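Local coordinates for protein chitosanase (Bacillus subtilis subsp. subtilis str. 168, PDB 7C6C) that hydrolyses internal beta-(1->4) linkages between D-glucosamine units of partly acetylated chitosan, probably in defence against fungal pathogens, at residues 54-59 and 104-109. Sequence-based numbering, arbitrary orientation.
Sequences LEVVEV and KEFRAA
Phe106 and Ala109, one helical turn apart, meet Val56 and Val59 of the 54-59 segment in a small apolar interface. Phe106 reaches it with the CE1-CZ side of its ring: its CG stands anti to the backbone N (chi1 -166°), which carries the ring across to the neighbouring helix. There Phe106 CE1 lies 3.9 Å from Val56 CG1, with Phe106 CZ only slightly farther from the same methyl at 4.1 Å. The two side chains cross at about a right angle, and the methyl approaches the ring obliquely. Tyr60 and Trp97 each make an edge-to-face pair with the same ring, and Leu69 and Leu100 also touch it, so Val56 supplies one piece of a larger aromatic and aliphatic cluster.

Ala109 carries the closest backbone approach, its CA being 5.7 Å from that of Val59. Its short side chain points toward the other helix, and Ala109 CB packs 3.8 Å from Val59 CG1. That valine methyl lies equally near Ala109 CA, so it rests against both CA and CB of Ala109. Ala109 CB also sits 4.0 Å from Val56 O, a van der Waals approach to the carbonyl of the facing helix. No hydrogen bond joins the segments.

The axes of the two short helical segments approach to 9.2 Å, at 133° between their N-to-C directions, about midway between perpendicular and antiparallel, and the segments bury about 200 Å² between them. Farther along helix 104-128, Gln110 and Val113 prolong the packing against Val56 and Val59, respectively. Away from the annotated catalytic residues, this is helix-helix packing between helix 52-63 and the start of the long helix 104-128, within the largely helical, lysozyme-clan fold of family 46 chitosanases.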
loop_
_atom_site.group_PDB
_atom_site.type_symbol
_atom_site.label_atom_id
_atom_site.label_comp_id
_atom_site.label_asym_id
_atom_site.label_seq_id
_atom_site.Cartn_x
_atom_site.Cartn_y
_atom_site.Cartn_z
ATOM N N LEU A 54 -5.570 1.536 13.909
ATOM C CA LEU A 54 -5.671 1.042 15.277
ATOM C C LEU A 54 -4.433 0.235 15.649
ATOM O O LEU A 54 -3.855 0.425 16.724
ATOM C CB LEU A 54 -6.945 0.206 15.428
ATOM C CG LEU A 54 -7.038 -0.659 16.687
ATOM C CD1 LEU A 54 -7.139 0.185 17.957
ATOM C CD2 LEU A 54 -8.216 -1.604 16.567
ATOM N N GLU A 55 -3.994 -0.662 14.760
ATOM C CA GLU A 55 -2.825 -1.485 15.065
ATOM C C GLU A 55 -1.579 -0.636 15.275
ATOM O O GLU A 55 -0.791 -0.910 16.185
ATOM C CB GLU A 55 -2.590 -2.547 13.989
ATOM C CG GLU A 55 -3.700 -3.585 13.925
ATOM C CD GLU A 55 -3.272 -4.861 13.247
ATOM O OE1 GLU A 55 -2.205 -5.394 13.601
ATOM O OE2 GLU A 55 -4.005 -5.330 12.355
ATOM N N VAL A 56 -1.384 0.404 14.454
ATOM C CA VAL A 56 -0.253 1.300 14.677
ATOM C C VAL A 56 -0.305 1.886 16.083
ATOM O O VAL A 56 0.698 1.900 16.804
ATOM C CB VAL A 56 -0.194 2.398 13.602
ATOM C CG1 VAL A 56 0.890 3.410 13.962
ATOM C CG2 VAL A 56 0.062 1.788 12.243
ATOM N N VAL A 57 -1.473 2.388 16.488
ATOM C CA VAL A 57 -1.573 3.027 17.796
ATOM C C VAL A 57 -1.401 2.005 18.917
ATOM O O VAL A 57 -0.782 2.307 19.942
ATOM C CB VAL A 57 -2.864 3.863 17.914
ATOM C CG1 VAL A 57 -2.955 4.505 19.284
ATOM C CG2 VAL A 57 -2.904 4.929 16.818
ATOM N N GLU A 58 -1.897 0.774 18.733
ATOM C CA GLU A 58 -1.674 -0.274 19.733
ATOM C C GLU A 58 -0.189 -0.564 19.902
ATOM O O GLU A 58 0.314 -0.672 21.030
ATOM C CB GLU A 58 -2.371 -1.565 19.303
ATOM C CG GLU A 58 -3.878 -1.563 19.350
ATOM C CD GLU A 58 -4.451 -2.750 18.579
ATOM O OE1 GLU A 58 -3.716 -3.338 17.744
ATOM O OE2 GLU A 58 -5.635 -3.098 18.781
ATOM N N VAL A 59 0.520 -0.730 18.778
ATOM C CA VAL A 59 1.946 -1.059 18.815
ATOM C C VAL A 59 2.730 0.084 19.445
ATOM O O VAL A 59 3.589 -0.118 20.309
ATOM C CB VAL A 59 2.450 -1.405 17.397
ATOM C CG1 VAL A 59 3.987 -1.426 17.334
ATOM C CG2 VAL A 59 1.874 -2.728 16.936
ATOM N N LYS A 104 11.025 8.781 16.513
ATOM C CA LYS A 104 11.631 7.482 16.236
ATOM C C LYS A 104 10.693 6.330 16.591
ATOM O O LYS A 104 10.510 5.399 15.797
ATOM C CB LYS A 104 12.954 7.363 16.994
ATOM C CG LYS A 104 13.644 6.029 16.828
ATOM C CD LYS A 104 14.906 5.950 17.680
ATOM C CE LYS A 104 15.488 4.547 17.677
ATOM N NZ LYS A 104 16.722 4.479 18.502
ATOM N N GLU A 105 10.082 6.372 17.780
ATOM C CA GLU A 105 9.227 5.261 18.198
ATOM C C GLU A 105 7.959 5.180 17.355
ATOM O O GLU A 105 7.506 4.083 17.012
ATOM C CB GLU A 105 8.883 5.373 19.685
ATOM C CG GLU A 105 10.057 5.086 20.627
ATOM C CD GLU A 105 10.393 3.602 20.775
ATOM O OE1 GLU A 105 9.740 2.749 20.136
ATOM O OE2 GLU A 105 11.324 3.286 21.547
ATOM N N PHE A 106 7.360 6.322 17.011
ATOM C CA PHE A 106 6.150 6.266 16.201
ATOM C C PHE A 106 6.449 5.737 14.806
ATOM O O PHE A 106 5.678 4.938 14.258
ATOM C CB PHE A 106 5.485 7.634 16.124
ATOM C CG PHE A 106 4.077 7.580 15.595
ATOM C CD1 PHE A 106 3.124 6.781 16.219
ATOM C CD2 PHE A 106 3.691 8.324 14.480
ATOM C CE1 PHE A 106 1.824 6.718 15.743
ATOM C CE2 PHE A 106 2.385 8.269 14.008
ATOM C CZ PHE A 106 1.457 7.465 14.635
ATOM N N ARG A 107 7.562 6.174 14.213
ATOM C CA ARG A 107 7.953 5.645 12.915
ATOM C C ARG A 107 8.214 4.148 12.996
ATOM O O ARG A 107 7.812 3.393 12.101
ATOM C CB ARG A 107 9.170 6.396 12.373
ATOM C CG ARG A 107 8.884 7.868 12.084
ATOM C CD ARG A 107 10.145 8.696 11.954
ATOM N NE ARG A 107 10.888 8.371 10.743
ATOM C CZ ARG A 107 10.766 9.021 9.586
ATOM N NH1 ARG A 107 9.911 10.027 9.475
ATOM N NH2 ARG A 107 11.493 8.656 8.534
ATOM N N ALA A 108 8.864 3.697 14.076
ATOM C CA ALA A 108 9.132 2.270 14.247
ATOM C C ALA A 108 7.838 1.467 14.354
ATOM O O ALA A 108 7.745 0.353 13.823
ATOM C CB ALA A 108 10.030 2.039 15.464
ATOM N N ALA A 109 6.829 2.013 15.040
ATOM C CA ALA A 109 5.544 1.323 15.137
ATOM C C ALA A 109 4.896 1.193 13.767
ATOM O O ALA A 109 4.368 0.130 13.416
ATOM C CB ALA A 109 4.615 2.070 16.094
#